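Local coordinates for tyrosine-protein phosphatase YwqE (Bacillus subtilis, PDB 3QY7) that removes phosphate from tyrosine residues of proteins, including YwqD, YwqF and Ssb, as a manganese-dependent phosphatase of the PHP-like type, at residues Asp3-Asp14 / Ala192-Phe203; Leu97-Ile105 / Leu230-Phe238. All blocks are in the same frame, centred on the assembly; numbering follows the deposited sequence. Where two conformers were deposited one is given.

Overall arrangement
The first strand of this TIM-barrel phosphatase, 2-3, runs straight into interaction 1, where the loop 3-14 meets 192-203, the loop after the last barrel strand, 190-192. The contact brings the loops after the first and last strands together, consistent with closure of the barrel, and both loops supply metal ligands. Interaction 2 lies elsewhere on the barrel: 97-105, leading into strand 104-108, packs against 230-238, the end of the C-terminal helix 219-232 and the tail beyond it. Along the chain the two closures cross rather than nest. Their centres are about 20 Å apart, on opposite sides of the chain's centre, yet they touch where I4 packs against L99 and L231.

Interaction 1: Asp3-Asp14 / Ala192-Phe203; sequences DIHCHILPAMDD and ASDAHNVKTRNF. With FE (Fe (III) ion), chain C; MG (magnesium ion), chain D; PO4 (phosphate ion), chain E.
H5, H7 and D194 converge on one iron ion from the two loops that follow the first and last strands of a TIM barrel, the metal-centre architecture of PHP-like phosphatases. H5 NE2 and H7 NE2 each lie 2.1 Å from the iron, and D194 OD1 completes the share of these loops; E80 supplies a further ligand. The carboxylate of D194 runs alongside the H5 ring with its CG over one face, the two planes 40° apart. Beside the iron, D14 and H196 bind magnesium, a site completed within the protein by H42. H7 and H196 form an offset stack, centroids 4.2 Å apart, and the guanidinium of R201 covers the other face of H196. A phosphate, probably from the crystallisation liquor, has its O1 within bonding distance of both iron and magnesium, although its exact placement against the magnesium is doubtful. R201 NH1 donates to phosphate O2 over 2.7 Å.

A second shell fixes these ligands. H7 ND1 donates to D13 OD2 (2.7 Å) close to its own ring plane, which sets the rotation of the ring and directs NE2 at the iron; H5 ND1 is likewise held, by Q161. H196 ND1 donates to the backbone O of D194, tying the two metal sites together.

Further out, D3 extends CG anti to its N (chi1 -171°) toward the opposite loop and grips S193 with both carboxylate oxygens, each through its syn lone pair. D3 OD1 takes the S193 N-H along a nearly straight 169° path. D3 OD2 accepts from S193 OG at 2.6 Å.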
loop_
_atom_site.group_PDB
_atom_site.type_symbol
_atom_site.label_atom_id
_atom_site.label_comp_id
_atom_site.label_asym_id
_atom_site.label_seq_id
_atom_site.Cartn_x
_atom_site.Cartn_y
_atom_site.Cartn_z
ATOM N N ASP A 3 -1.357 4.720 -7.547
ATOM C CA ASP A 3 -0.459 3.908 -6.709
ATOM C C ASP A 3 -0.732 4.294 -5.266
ATOM O O ASP A 3 -0.558 5.450 -4.900
ATOM C CB ASP A 3 0.991 4.218 -7.101
ATOM C CG ASP A 3 2.002 3.282 -6.457
ATOM O OD1 ASP A 3 1.649 2.114 -6.189
ATOM O OD2 ASP A 3 3.152 3.728 -6.233
ATOM N N ILE A 4 -1.182 3.331 -4.456
ATOM C CA ILE A 4 -1.667 3.649 -3.104
ATOM C C ILE A 4 -0.639 3.502 -1.979
ATOM O O ILE A 4 -0.971 3.720 -0.812
ATOM C CB ILE A 4 -2.959 2.864 -2.724
ATOM C CG1 ILE A 4 -2.697 1.357 -2.556
ATOM C CG2 ILE A 4 -4.046 3.131 -3.748
ATOM C CD1 ILE A 4 -3.701 0.696 -1.592
ATOM N N HIS A 5 0.582 3.084 -2.323
ATOM C CA HIS A 5 1.644 2.843 -1.330
ATOM C C HIS A 5 2.977 3.160 -2.001
ATOM O O HIS A 5 3.364 2.489 -2.951
ATOM C CB HIS A 5 1.560 1.375 -0.863
ATOM C CG HIS A 5 2.564 0.977 0.184
ATOM N ND1 HIS A 5 2.405 -0.172 0.926
ATOM C CD2 HIS A 5 3.695 1.568 0.641
ATOM C CE1 HIS A 5 3.419 -0.295 1.772
ATOM N NE2 HIS A 5 4.208 0.751 1.628
ATOM N N CYS A 6 3.661 4.201 -1.529
ATOM C CA CYS A 6 4.860 4.683 -2.221
ATOM C C CYS A 6 5.660 5.605 -1.313
ATOM O O CYS A 6 5.101 6.460 -0.621
ATOM C CB CYS A 6 4.446 5.431 -3.486
ATOM S SG CYS A 6 5.813 5.722 -4.619
ATOM N N HIS A 7 6.975 5.423 -1.308
ATOM C CA HIS A 7 7.842 6.199 -0.446
ATOM C C HIS A 7 8.608 7.205 -1.278
ATOM O O HIS A 7 9.848 7.232 -1.313
ATOM C CB HIS A 7 8.720 5.240 0.365
ATOM C CG HIS A 7 7.918 4.306 1.209
ATOM N ND1 HIS A 7 7.637 4.566 2.533
ATOM C CD2 HIS A 7 7.269 3.159 0.900
ATOM C CE1 HIS A 7 6.892 3.582 3.014
ATOM N NE2 HIS A 7 6.639 2.726 2.043
ATOM N N ILE A 8 7.833 8.054 -1.962
ATOM C CA ILE A 8 8.358 9.067 -2.872
ATOM C C ILE A 8 8.721 10.391 -2.174
ATOM O O ILE A 8 9.534 11.149 -2.696
ATOM C CB ILE A 8 7.396 9.313 -4.074
ATOM C CG1 ILE A 8 8.110 10.063 -5.207
ATOM C CG2 ILE A 8 6.136 10.056 -3.617
ATOM C CD1 ILE A 8 7.308 10.059 -6.507
ATOM N N LEU A 9 8.135 10.667 -1.007
ATOM C CA LEU A 9 8.472 11.897 -0.286
ATOM C C LEU A 9 9.911 11.832 0.232
ATOM O O LEU A 9 10.328 10.810 0.783
ATOM C CB LEU A 9 7.490 12.176 0.854
ATOM C CG LEU A 9 6.053 12.451 0.410
ATOM C CD1 LEU A 9 5.134 12.682 1.601
ATOM C CD2 LEU A 9 5.946 13.617 -0.606
ATOM N N PRO A 10 10.662 12.917 0.037
ATOM C CA PRO A 10 12.081 12.929 0.388
ATOM C C PRO A 10 12.333 13.187 1.866
ATOM O O PRO A 10 11.572 13.927 2.510
ATOM C CB PRO A 10 12.613 14.106 -0.423
ATOM C CG PRO A 10 11.456 15.082 -0.422
ATOM C CD PRO A 10 10.235 14.197 -0.567
ATOM N N ALA A 11 13.406 12.576 2.376
ATOM C CA ALA A 11 13.897 12.796 3.736
ATOM C C ALA A 11 12.821 12.561 4.792
ATOM O O ALA A 11 12.684 13.342 5.738
ATOM C CB ALA A 11 14.491 14.208 3.865
ATOM N N MET A 12 12.048 11.493 4.636
ATOM C CA MET A 12 11.061 11.121 5.608
ATOM C C MET A 12 11.276 9.769 6.188
ATOM O O MET A 12 10.965 9.486 7.292
ATOM C CB MET A 12 9.670 11.126 4.989
ATOM C CG MET A 12 9.232 12.424 4.557
ATOM S SD MET A 12 7.548 12.767 5.001
ATOM C CE MET A 12 7.572 14.454 4.934
ATOM N N ASP A 13 11.833 8.940 5.352
ATOM C CA ASP A 13 11.905 7.545 5.570
ATOM C C ASP A 13 13.020 6.865 4.766
ATOM O O ASP A 13 13.981 7.444 4.412
ATOM C CB ASP A 13 10.559 6.807 5.641
ATOM C CG ASP A 13 9.850 6.723 4.296
ATOM O OD1 ASP A 13 10.457 7.090 3.350
ATOM O OD2 ASP A 13 8.742 6.285 4.313
ATOM N N ASP A 14 12.847 5.587 4.564
ATOM C CA ASP A 14 13.807 4.856 3.784
ATOM C C ASP A 14 13.617 4.956 2.266
ATOM O O ASP A 14 14.317 4.379 1.529
ATOM C CB ASP A 14 13.831 3.411 4.234
ATOM C CG ASP A 14 12.490 2.842 4.312
ATOM O OD1 ASP A 14 12.431 1.644 4.425
ATOM O OD2 ASP A 14 11.467 3.574 4.292
ATOM N N ALA A 192 0.251 -2.346 -5.461
ATOM C CA ALA A 192 0.925 -1.063 -5.345
ATOM C C ALA A 192 2.433 -1.241 -5.309
ATOM O O ALA A 192 2.934 -2.324 -4.986
ATOM C CB ALA A 192 0.426 -0.282 -4.090
ATOM N N SER A 193 3.146 -0.164 -5.621
ATOM C CA SER A 193 4.600 -0.228 -5.783
ATOM C C SER A 193 5.391 -0.444 -4.514
ATOM O O SER A 193 6.373 -1.195 -4.525
ATOM C CB SER A 193 5.137 1.043 -6.461
ATOM O OG SER A 193 5.077 2.164 -5.574
ATOM N N ASP A 194 5.032 0.287 -3.448
ATOM C CA ASP A 194 5.879 0.375 -2.285
ATOM C C ASP A 194 7.289 0.815 -2.745
ATOM O O ASP A 194 8.306 0.376 -2.197
ATOM C CB ASP A 194 5.919 -0.989 -1.583
ATOM C CG ASP A 194 6.359 -0.898 -0.153
ATOM O OD1 ASP A 194 6.684 0.210 0.348
ATOM O OD2 ASP A 194 6.367 -1.970 0.490
ATOM N N ALA A 195 7.352 1.662 -3.768
ATOM C CA ALA A 195 8.640 2.126 -4.284
ATOM C C ALA A 195 9.450 2.917 -3.266
ATOM O O ALA A 195 8.910 3.759 -2.538
ATOM C CB ALA A 195 8.440 2.969 -5.565
ATOM N N HIS A 196 10.760 2.669 -3.226
ATOM C CA HIS A 196 11.662 3.452 -2.364
ATOM C C HIS A 196 12.741 4.195 -3.146
ATOM O O HIS A 196 13.296 5.155 -2.652
ATOM C CB HIS A 196 12.372 2.570 -1.324
ATOM C CG HIS A 196 11.520 2.175 -0.159
ATOM N ND1 HIS A 196 10.342 1.476 -0.298
ATOM C CD2 HIS A 196 11.716 2.315 1.172
ATOM C CE1 HIS A 196 9.827 1.232 0.891
ATOM N NE2 HIS A 196 10.637 1.734 1.801
ATOM N N ASN A 197 13.041 3.736 -4.356
ATOM C CA ASN A 197 14.152 4.297 -5.131
ATOM C C ASN A 197 13.951 3.893 -6.578
ATOM O O ASN A 197 12.965 3.229 -6.889
ATOM C CB ASN A 197 15.499 3.819 -4.568
ATOM C CG ASN A 197 15.596 2.311 -4.504
ATOM O OD1 ASN A 197 15.404 1.619 -5.507
ATOM N ND2 ASN A 197 15.880 1.788 -3.309
ATOM N N VAL A 198 14.837 4.306 -7.462
ATOM C CA VAL A 198 14.680 3.964 -8.839
ATOM C C VAL A 198 15.326 2.656 -9.217
ATOM O O VAL A 198 15.000 2.129 -10.214
ATOM C CB VAL A 198 15.158 5.069 -9.820
ATOM C CG1 VAL A 198 14.257 6.245 -9.686
ATOM C CG2 VAL A 198 16.473 5.487 -9.519
ATOM N N LYS A 199 16.233 2.143 -8.425
ATOM C CA LYS A 199 16.968 1.022 -8.960
ATOM C C LYS A 199 16.746 -0.369 -8.448
ATOM O O LYS A 199 16.889 -1.282 -9.202
ATOM C CB LYS A 199 18.441 1.298 -9.008
ATOM C CG LYS A 199 18.765 2.673 -9.624
ATOM C CD LYS A 199 19.038 2.655 -11.026
ATOM C CE LYS A 199 19.843 3.808 -11.350
ATOM N NZ LYS A 199 19.460 4.155 -12.651
ATOM N N THR A 200 16.406 -0.487 -7.181
ATOM C CA THR A 200 16.171 -1.793 -6.594
ATOM C C THR A 200 14.733 -2.010 -6.106
ATOM O O THR A 200 14.103 -2.939 -6.463
ATOM C CB THR A 200 17.096 -2.095 -5.468
ATOM O OG1 THR A 200 17.207 -0.997 -4.604
ATOM C CG2 THR A 200 18.480 -2.432 -5.987
ATOM N N ARG A 201 14.240 -1.081 -5.319
ATOM C CA ARG A 201 12.888 -1.133 -4.848
ATOM C C ARG A 201 12.066 -0.157 -5.654
ATOM O O ARG A 201 11.711 0.830 -5.195
ATOM C CB ARG A 201 12.839 -0.814 -3.356
ATOM C CG ARG A 201 13.245 -1.964 -2.513
ATOM C CD ARG A 201 13.068 -1.643 -1.054
ATOM N NE ARG A 201 11.696 -1.859 -0.647
ATOM C CZ ARG A 201 11.303 -1.808 0.612
ATOM N NH1 ARG A 201 10.054 -2.018 0.923
ATOM N NH2 ARG A 201 12.180 -1.581 1.546
ATOM N N ASN A 202 11.867 -0.474 -6.895
ATOM C CA ASN A 202 11.198 0.438 -7.774
ATOM C C ASN A 202 9.772 0.004 -8.154
ATOM O O ASN A 202 9.191 -0.665 -7.399
ATOM C CB ASN A 202 12.052 0.751 -8.955
ATOM C CG ASN A 202 12.419 -0.442 -9.690
ATOM O OD1 ASN A 202 11.838 -1.469 -9.501
ATOM N ND2 ASN A 202 13.351 -0.319 -10.570
ATOM N N PHE A 203 9.196 0.478 -9.230
ATOM C CA PHE A 203 7.784 0.242 -9.424
ATOM C C PHE A 203 7.321 -1.144 -9.977
ATOM O O PHE A 203 6.612 -1.838 -9.299
ATOM C CB PHE A 203 7.213 1.371 -10.286
ATOM C CG PHE A 203 7.180 2.695 -9.597
ATOM C CD1 PHE A 203 8.308 3.457 -9.514
ATOM C CD2 PHE A 203 6.047 3.178 -9.001
ATOM C CE1 PHE A 203 8.311 4.618 -8.867
ATOM C CE2 PHE A 203 6.067 4.331 -8.382
ATOM C CZ PHE A 203 7.208 5.059 -8.292
HETATM FE FE FE C . 6.167 0.692 2.462
HETATM MG MG MG D . 10.186 1.486 3.799
HETATM P P PO4 E . 8.898 -0.198 4.146
HETATM O O1 PO4 E . 8.159 0.606 3.081
HETATM O O2 PO4 E . 9.636 -1.321 3.517
HETATM O O3 PO4 E . 9.897 0.687 4.823
HETATM O O4 PO4 E . 7.939 -0.743 5.183
HETATM O O HOH W 1 15.981 4.260 -0.907
HETATM O O HOH W 2 6.120 -1.126 2.920
#

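Interaction 2: Leu97-Ile105 / Leu230-Phe238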
loop_
_atom_site.group_PDB
_atom_site.type_symbol
_atom_site.label_atom_id
_atom_site.label_comp_id
_atom_site.label_asym_id
_atom_site.label_seq_id
_atom_site.Cartn_x
_atom_site.Cartn_y
_atom_site.Cartn_z
ATOM N N LEU A 97 -2.583 9.865 9.443
ATOM C CA LEU A 97 -3.258 10.084 8.169
ATOM C C LEU A 97 -3.792 8.775 7.627
ATOM O O LEU A 97 -3.103 7.744 7.667
ATOM C CB LEU A 97 -2.277 10.663 7.135
ATOM C CG LEU A 97 -1.785 12.101 7.261
ATOM C CD1 LEU A 97 -0.742 12.387 6.220
ATOM C CD2 LEU A 97 -2.958 13.086 7.102
ATOM N N SER A 98 -5.024 8.804 7.130
ATOM C CA SER A 98 -5.504 7.723 6.296
ATOM C C SER A 98 -5.085 8.031 4.858
ATOM O O SER A 98 -4.508 9.091 4.593
ATOM C CB SER A 98 -7.015 7.550 6.422
ATOM O OG SER A 98 -7.672 8.759 6.072
ATOM N N LEU A 99 -5.321 7.085 3.956
ATOM C CA LEU A 99 -4.867 7.232 2.575
ATOM C C LEU A 99 -5.717 8.295 1.895
ATOM O O LEU A 99 -6.916 8.133 1.761
ATOM C CB LEU A 99 -4.952 5.877 1.839
ATOM C CG LEU A 99 -4.073 4.738 2.407
ATOM C CD1 LEU A 99 -4.391 3.446 1.720
ATOM C CD2 LEU A 99 -2.568 5.082 2.258
ATOM N N ASN A 100 -5.079 9.392 1.478
ATOM C CA ASN A 100 -5.785 10.505 0.878
ATOM C C ASN A 100 -6.984 10.968 1.708
ATOM O O ASN A 100 -8.016 11.362 1.158
ATOM C CB ASN A 100 -6.226 10.166 -0.561
ATOM C CG ASN A 100 -6.709 11.391 -1.311
ATOM O OD1 ASN A 100 -6.182 12.471 -1.114
ATOM N ND2 ASN A 100 -7.723 11.220 -2.166
ATOM N N ASP A 101 -6.854 10.889 3.029
ATOM C CA ASP A 101 -7.939 11.309 3.938
ATOM C C ASP A 101 -9.252 10.540 3.740
ATOM O O ASP A 101 -10.320 11.020 4.119
ATOM C CB ASP A 101 -8.192 12.825 3.797
ATOM C CG ASP A 101 -7.007 13.658 4.211
ATOM O OD1 ASP A 101 -6.652 14.589 3.446
ATOM O OD2 ASP A 101 -6.401 13.383 5.279
ATOM N N THR A 102 -9.182 9.353 3.143
ATOM C CA THR A 102 -10.355 8.501 2.957
ATOM C C THR A 102 -10.546 7.561 4.139
ATOM O O THR A 102 -9.818 7.630 5.116
ATOM C CB THR A 102 -10.225 7.629 1.700
ATOM O OG1 THR A 102 -9.198 6.636 1.924
ATOM C CG2 THR A 102 -9.902 8.491 0.476
ATOM N N LYS A 103 -11.517 6.659 4.019
ATOM C CA LYS A 103 -11.769 5.669 5.056
ATOM C C LYS A 103 -10.738 4.553 5.080
ATOM O O LYS A 103 -10.778 3.721 5.973
ATOM C CB LYS A 103 -13.153 5.060 4.882
ATOM C CG LYS A 103 -13.277 4.059 3.749
ATOM C CD LYS A 103 -14.678 3.504 3.672
ATOM C CE LYS A 103 -15.627 4.521 3.113
ATOM N NZ LYS A 103 -17.041 4.073 3.340
ATOM N N TYR A 104 -9.850 4.523 4.088
ATOM C CA TYR A 104 -8.849 3.455 3.983
ATOM C C TYR A 104 -7.569 3.851 4.697
ATOM O O TYR A 104 -7.037 4.931 4.477
ATOM C CB TYR A 104 -8.570 3.144 2.510
ATOM C CG TYR A 104 -9.795 2.619 1.809
ATOM C CD1 TYR A 104 -10.083 1.257 1.796
ATOM C CD2 TYR A 104 -10.713 3.496 1.222
ATOM C CE1 TYR A 104 -11.227 0.775 1.176
ATOM C CE2 TYR A 104 -11.861 3.029 0.597
ATOM C CZ TYR A 104 -12.115 1.669 0.580
ATOM O OH TYR A 104 -13.251 1.190 -0.022
ATOM N N ILE A 105 -7.074 2.977 5.568
ATOM C CA ILE A 105 -5.894 3.287 6.352
ATOM C C ILE A 105 -4.890 2.164 6.152
ATOM O O ILE A 105 -5.274 0.987 6.195
ATOM C CB ILE A 105 -6.235 3.514 7.869
ATOM C CG1 ILE A 105 -4.986 3.798 8.699
ATOM C CG2 ILE A 105 -7.113 2.405 8.438
ATOM C CD1 ILE A 105 -5.284 4.156 10.160
ATOM N N LEU A 230 -11.561 3.507 -6.750
ATOM C CA LEU A 230 -12.628 3.541 -5.755
ATOM C C LEU A 230 -12.132 4.084 -4.429
ATOM O O LEU A 230 -12.795 4.911 -3.802
ATOM C CB LEU A 230 -13.274 2.152 -5.555
ATOM C CG LEU A 230 -14.012 1.588 -6.766
ATOM C CD1 LEU A 230 -14.257 0.113 -6.547
ATOM C CD2 LEU A 230 -15.328 2.341 -7.031
ATOM N N LEU A 231 -10.957 3.625 -4.003
ATOM C CA LEU A 231 -10.332 4.130 -2.786
ATOM C C LEU A 231 -10.122 5.640 -2.877
ATOM O O LEU A 231 -10.461 6.362 -1.964
ATOM C CB LEU A 231 -9.002 3.406 -2.528
ATOM C CG LEU A 231 -8.160 3.907 -1.364
ATOM C CD1 LEU A 231 -7.285 2.788 -0.786
ATOM C CD2 LEU A 231 -7.305 5.119 -1.725
ATOM N N LEU A 232 -9.562 6.118 -3.965
ATOM C CA LEU A 232 -9.289 7.527 -4.094
ATOM C C LEU A 232 -10.511 8.380 -3.873
ATOM O O LEU A 232 -10.394 9.422 -3.241
ATOM C CB LEU A 232 -8.645 7.843 -5.442
ATOM C CG LEU A 232 -7.990 9.225 -5.500
ATOM C CD1 LEU A 232 -6.766 9.187 -4.656
ATOM C CD2 LEU A 232 -7.574 9.537 -6.856
ATOM N N ARG A 233 -11.650 7.914 -4.400
ATOM C CA ARG A 233 -12.962 8.577 -4.346
ATOM C C ARG A 233 -13.712 8.311 -3.036
ATOM O O ARG A 233 -14.833 8.791 -2.858
ATOM C CB ARG A 233 -13.861 8.099 -5.498
ATOM C CG ARG A 233 -13.442 8.515 -6.904
ATOM C CD ARG A 233 -14.322 7.847 -7.961
ATOM N NE ARG A 233 -14.044 8.353 -9.308
ATOM C CZ ARG A 233 -14.645 9.413 -9.859
ATOM N NH1 ARG A 233 -15.576 10.084 -9.193
ATOM N NH2 ARG A 233 -14.319 9.794 -11.085
ATOM N N ASN A 234 -13.090 7.553 -2.140
ATOM C CA ASN A 234 -13.683 7.151 -0.860
ATOM C C ASN A 234 -14.937 6.289 -1.028
ATOM O O ASN A 234 -15.849 6.306 -0.193
ATOM C CB ASN A 234 -13.949 8.363 0.042
ATOM C CG ASN A 234 -14.081 7.979 1.505
ATOM O OD1 ASN A 234 -13.468 7.019 1.973
ATOM N ND2 ASN A 234 -14.918 8.704 2.223
ATOM N N GLN A 235 -14.962 5.540 -2.122
ATOM C CA GLN A 235 -16.013 4.566 -2.400
ATOM C C GLN A 235 -15.661 3.208 -1.811
ATOM O O GLN A 235 -14.537 2.979 -1.388
ATOM C CB GLN A 235 -16.223 4.411 -3.913
ATOM C CG GLN A 235 -16.794 5.639 -4.599
ATOM C CD GLN A 235 -18.074 6.093 -3.966
ATOM O OE1 GLN A 235 -18.094 7.084 -3.237
ATOM N NE2 GLN A 235 -19.156 5.365 -4.223
ATOM N N THR A 236 -16.631 2.308 -1.804
ATOM C CA THR A 236 -16.419 0.969 -1.290
ATOM C C THR A 236 -15.749 0.114 -2.363
ATOM O O THR A 236 -16.229 0.064 -3.489
ATOM C CB THR A 236 -17.757 0.360 -0.850
ATOM O OG1 THR A 236 -18.334 1.194 0.166
ATOM C CG2 THR A 236 -17.558 -1.062 -0.298
ATOM N N ILE A 237 -14.617 -0.520 -2.025
ATOM C CA ILE A 237 -13.896 -1.396 -2.951
ATOM C C ILE A 237 -14.681 -2.668 -3.274
ATOM O O ILE A 237 -15.587 -3.065 -2.516
ATOM C CB ILE A 237 -12.494 -1.788 -2.419
ATOM C CG1 ILE A 237 -12.583 -2.380 -1.006
ATOM C CG2 ILE A 237 -11.565 -0.568 -2.408
ATOM C CD1 ILE A 237 -11.418 -3.317 -0.654
ATOM N N PHE A 238 -14.322 -3.299 -4.393
ATOM C CA PHE A 238 -14.955 -4.542 -4.813
ATOM C C PHE A 238 -14.176 -5.728 -4.285
ATOM O O PHE A 238 -12.940 -5.783 -4.373
ATOM C CB PHE A 238 -15.077 -4.628 -6.334
ATOM C CG PHE A 238 -15.839 -3.487 -6.954
ATOM C CD1 PHE A 238 -15.484 -3.010 -8.210
ATOM C CD2 PHE A 238 -16.924 -2.900 -6.286
ATOM C CE1 PHE A 238 -16.191 -1.962 -8.800
ATOM C CE2 PHE A 238 -17.627 -1.846 -6.865
ATOM C CZ PHE A 238 -17.252 -1.381 -8.128
HETATM O O HOH W 3 -17.755 4.836 0.985
#
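Y104 reaches from the start of strand 104-108 across the C-terminal end of helix 219-232, and each part of its side chain finds a partner there. Y104 CB rests on L231 CD1 at 3.6 Å. CG and CD2 continue over the same leucine, whose chain slides past the ring in the opposite direction and covers one face; the aliphatic part of K103 lies on the other. CE1 and CZ meet I237 CG2. At the tip, Y104 OH donates to the backbone O of Q235 over 2.6 Å, in the carbonyl plane and on a lone pair, and accepts from I237 N at 3.0 Å. One hydroxyl thereby satisfies two backbone groups of the segment leaving the helix.

That exit is a Schellman motif with positive phi at N234. The side chain of N234 reaches across, and its OD1 accepts from K103 N at 2.8 Å, the donor standing 38° above the amide carbonyl plane. T102 OG1 accepts from Y104 N in an ST turn and donates to L99 O, holding the bend before the strand.

The contact thus joins the helix end to the barrel wall: L231 also packs on I38 of strand 36-38, Y104 on I131 and V133 of strand 131-135.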